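Local coordinates for protein putative aspartyl-tRNA synthetase (Leishmania major, PDB 6OD8) that probably catalyses the ATP-dependent attachment of L-aspartate to tRNA(Asp), releasing AMP and diphosphate, as a class II aminoacyl-tRNA synthetase, at residues A[220-224]-A[545-549]. Residue numbers count along the deposited sequence, not the author numbering.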
ATOM      1  N   ILE A 220      -9.146  14.335  -8.253  1.00 15.70           N
ATOM      2  CA  ILE A 220      -8.068  14.398  -7.260  1.00 16.13           C
ATOM      3  C   ILE A 220      -7.774  13.018  -6.688  1.00 15.53           C
ATOM      4  O   ILE A 220      -6.609  12.621  -6.541  1.00 17.22           O
ATOM      5  CB  ILE A 220      -8.424  15.398  -6.148  1.00 15.75           C
ATOM      6  CG1 ILE A 220      -8.390  16.824  -6.690  1.00 18.83           C
ATOM      7  CG2 ILE A 220      -7.497  15.242  -4.972  1.00 15.12           C
ATOM      8  CD1 ILE A 220      -8.981  17.859  -5.714  1.00 15.82           C
ATOM      9  N   PHE A 221      -8.816  12.248  -6.377  1.00 15.26           N
ATOM     10  CA  PHE A 221      -8.538  10.986  -5.706  1.00 18.95           C
ATOM     11  C   PHE A 221      -8.173   9.872  -6.675  1.00 17.73           C
ATOM     12  O   PHE A 221      -7.466   8.945  -6.277  1.00 15.93           O
ATOM     13  CB  PHE A 221      -9.716  10.621  -4.805  1.00 17.20           C
ATOM     14  CG  PHE A 221      -9.802  11.531  -3.617  1.00 17.27           C
ATOM     15  CD1 PHE A 221     -10.751  12.527  -3.555  1.00 17.45           C
ATOM     16  CD2 PHE A 221      -8.857  11.432  -2.600  1.00 17.61           C
ATOM     17  CE1 PHE A 221     -10.793  13.391  -2.473  1.00 15.70           C
ATOM     18  CE2 PHE A 221      -8.877  12.300  -1.526  1.00 17.07           C
ATOM     19  CZ  PHE A 221      -9.858  13.281  -1.461  1.00 16.35           C
ATOM     20  N   ARG A 222      -8.582   9.964  -7.939  1.00 17.53           N
ATOM     21  CA  ARG A 222      -7.993   9.089  -8.948  1.00 15.88           C
ATOM     22  C   ARG A 222      -6.494   9.360  -9.089  1.00 13.48           C
ATOM     23  O   ARG A 222      -5.694   8.424  -9.210  1.00 16.04           O
ATOM     24  CB  ARG A 222      -8.703   9.278 -10.287  1.00 13.56           C
ATOM     25  CG  ARG A 222     -10.168   8.773 -10.283  1.00 20.68           C
ATOM     26  CD  ARG A 222     -10.865   9.107 -11.597  1.00 28.00           C
ATOM     27  NE  ARG A 222     -10.187   8.429 -12.691  1.00 38.77           N
ATOM     28  CZ  ARG A 222     -10.534   7.229 -13.155  1.00 48.12           C
ATOM     29  NH1 ARG A 222     -11.572   6.585 -12.632  1.00 42.29           N
ATOM     30  NH2 ARG A 222      -9.846   6.678 -14.149  1.00 47.31           N
ATOM     31  N   LEU A 223      -6.099  10.637  -9.100  1.00 12.45           N
ATOM     32  CA  LEU A 223      -4.669  10.952  -9.175  1.00 12.35           C
ATOM     33  C   LEU A 223      -3.929  10.512  -7.918  1.00 11.93           C
ATOM     34  O   LEU A 223      -2.803  10.021  -8.002  1.00 13.21           O
ATOM     35  CB  LEU A 223      -4.462  12.453  -9.424  1.00 12.82           C
ATOM     36  CG  LEU A 223      -4.967  12.913 -10.795  1.00 17.75           C
ATOM     37  CD1 LEU A 223      -5.021  14.439 -10.841  1.00 19.21           C
ATOM     38  CD2 LEU A 223      -4.075  12.364 -11.902  1.00 19.15           C
ATOM     39  N   GLN A 224      -4.559  10.627  -6.748  1.00 12.46           N
ATOM     40  CA  GLN A 224      -3.926  10.116  -5.539  1.00 13.55           C
ATOM     41  C   GLN A 224      -3.625   8.624  -5.663  1.00 18.01           C
ATOM     42  O   GLN A 224      -2.536   8.160  -5.288  1.00 13.89           O
ATOM     43  CB  GLN A 224      -4.816  10.383  -4.321  1.00 14.53           C
ATOM     44  CG  GLN A 224      -4.067  10.230  -2.971  1.00 13.32           C
ATOM     45  CD  GLN A 224      -4.988   9.753  -1.852  1.00 17.58           C
ATOM     46  OE1 GLN A 224      -5.313   8.570  -1.767  1.00 23.10           O
ATOM     47  NE2 GLN A 224      -5.429  10.674  -1.018  1.00 15.07           N
ATOM     48  N   LEU A 545      -8.410  18.843   0.642  1.00 20.34           N
ATOM     49  CA  LEU A 545      -8.939  18.498  -0.674  1.00 20.84           C
ATOM     50  C   LEU A 545      -8.329  17.220  -1.226  1.00 22.58           C
ATOM     51  O   LEU A 545      -8.862  16.679  -2.196  1.00 19.13           O
ATOM     52  CB  LEU A 545      -8.707  19.639  -1.668  1.00 15.79           C
ATOM     53  CG  LEU A 545      -9.384  20.976  -1.288  1.00 17.49           C
ATOM     54  CD1 LEU A 545      -9.047  22.093  -2.280  1.00 19.09           C
ATOM     55  CD2 LEU A 545     -10.907  20.818  -1.192  1.00 23.64           C
ATOM     56  N   ALA A 546      -7.221  16.736  -0.646  1.00 16.27           N
ATOM     57  CA  ALA A 546      -6.522  15.553  -1.139  1.00 16.01           C
ATOM     58  C   ALA A 546      -6.490  14.428  -0.116  1.00 13.81           C
ATOM     59  O   ALA A 546      -5.668  13.503  -0.225  1.00 16.78           O
ATOM     60  CB  ALA A 546      -5.099  15.908  -1.574  1.00 17.85           C
ATOM     61  N   SER A 547      -7.356  14.490   0.889  1.00 14.00           N
ATOM     62  CA  SER A 547      -7.459  13.445   1.900  1.00 16.77           C
ATOM     63  C   SER A 547      -8.924  13.043   1.947  1.00 14.16           C
ATOM     64  O   SER A 547      -9.789  13.901   2.107  1.00 14.86           O
ATOM     65  CB  SER A 547      -6.973  13.937   3.269  1.00 15.26           C
ATOM     66  OG  SER A 547      -7.081  12.917   4.265  1.00 17.64           O
ATOM     67  N   LEU A 548      -9.195  11.750   1.763  1.00 14.12           N
ATOM     68  CA  LEU A 548     -10.559  11.298   1.500  1.00 16.01           C
ATOM     69  C   LEU A 548     -11.505  11.672   2.639  1.00 19.97           C
ATOM     70  O   LEU A 548     -12.568  12.255   2.409  1.00 19.41           O
ATOM     71  CB  LEU A 548     -10.535   9.784   1.265  1.00 15.22           C
ATOM     72  CG  LEU A 548     -11.500   9.033   0.376  1.00 25.62           C
ATOM     73  CD1 LEU A 548     -11.732   9.748  -0.943  1.00 23.09           C
ATOM     74  CD2 LEU A 548     -10.960   7.582   0.166  1.00 20.39           C
ATOM     75  N   PHE A 549     -11.151  11.325   3.876  1.00 16.09           N
ATOM     76  CA  PHE A 549     -11.957  11.662   5.052  1.00 15.48           C
ATOM     77  C   PHE A 549     -10.992  12.287   6.046  1.00 19.61           C
ATOM     78  O   PHE A 549     -10.399  11.577   6.870  1.00 18.27           O
ATOM     79  CB  PHE A 549     -12.638  10.422   5.639  1.00 18.60           C
ATOM     80  CG  PHE A 549     -13.583   9.754   4.681  1.00 18.61           C
ATOM     81  CD1 PHE A 549     -14.869  10.270   4.492  1.00 19.33           C
ATOM     82  CD2 PHE A 549     -13.176   8.638   3.945  1.00 18.12           C
ATOM     83  CE1 PHE A 549     -15.761   9.657   3.588  1.00 17.83           C
ATOM     84  CE2 PHE A 549     -14.054   8.012   3.038  1.00 20.33           C
ATOM     85  CZ  PHE A 549     -15.339   8.520   2.859  1.00 16.61           C
TER
HETATM   86  O   HOH W   1      -6.978   9.742   1.425  1.00 18.28           O
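In the catalytic domain of this class II aminoacyl-tRNA synthetase, one turn of the long helix 215-237 lies against the irregular chain that follows helix 530-538 near the C-terminus, joining the two ends of the domain in a buried contact. Ile220 comes first: its beta-branched side chain packs CG2 3.4 Å from O of Leu545 and 4.0 Å from CA of Ala546, while the longer arm brings CD1 to 4.4 Å from CB of Leu545. The small Ala546, its CB turned away, lets the helix come close, with 6.4 Å between CA of Ile220 and CA of Ala546. Phe221 suits the centre because its flat, apolar ring fits closely against the backbone of residues 545-548; its CE2 reaches within 3.3 Å of N of Leu548. Although the CA-to-CB bond of Leu548 points sideways, its branched end brings CD1 over one face of this ring, 3.6 Å from the centroid and 8° off the normal, a CH-pi contact. Arg222 and Leu223 do not reach residues 545-549; the arginine forms a salt bridge with Glu348. One turn after Ile220, Gln224 supplies the polar element, its long side chain carrying an amide to the irregular backbone. It also packs on His244 of the second subunit, placing the contact beside the dimer interface. Gln224 NE2 donates to O of Ala546 at 2.9 Å and to a water at 3.0 Å, which also accepts from N of Leu548 at 3.0 Å.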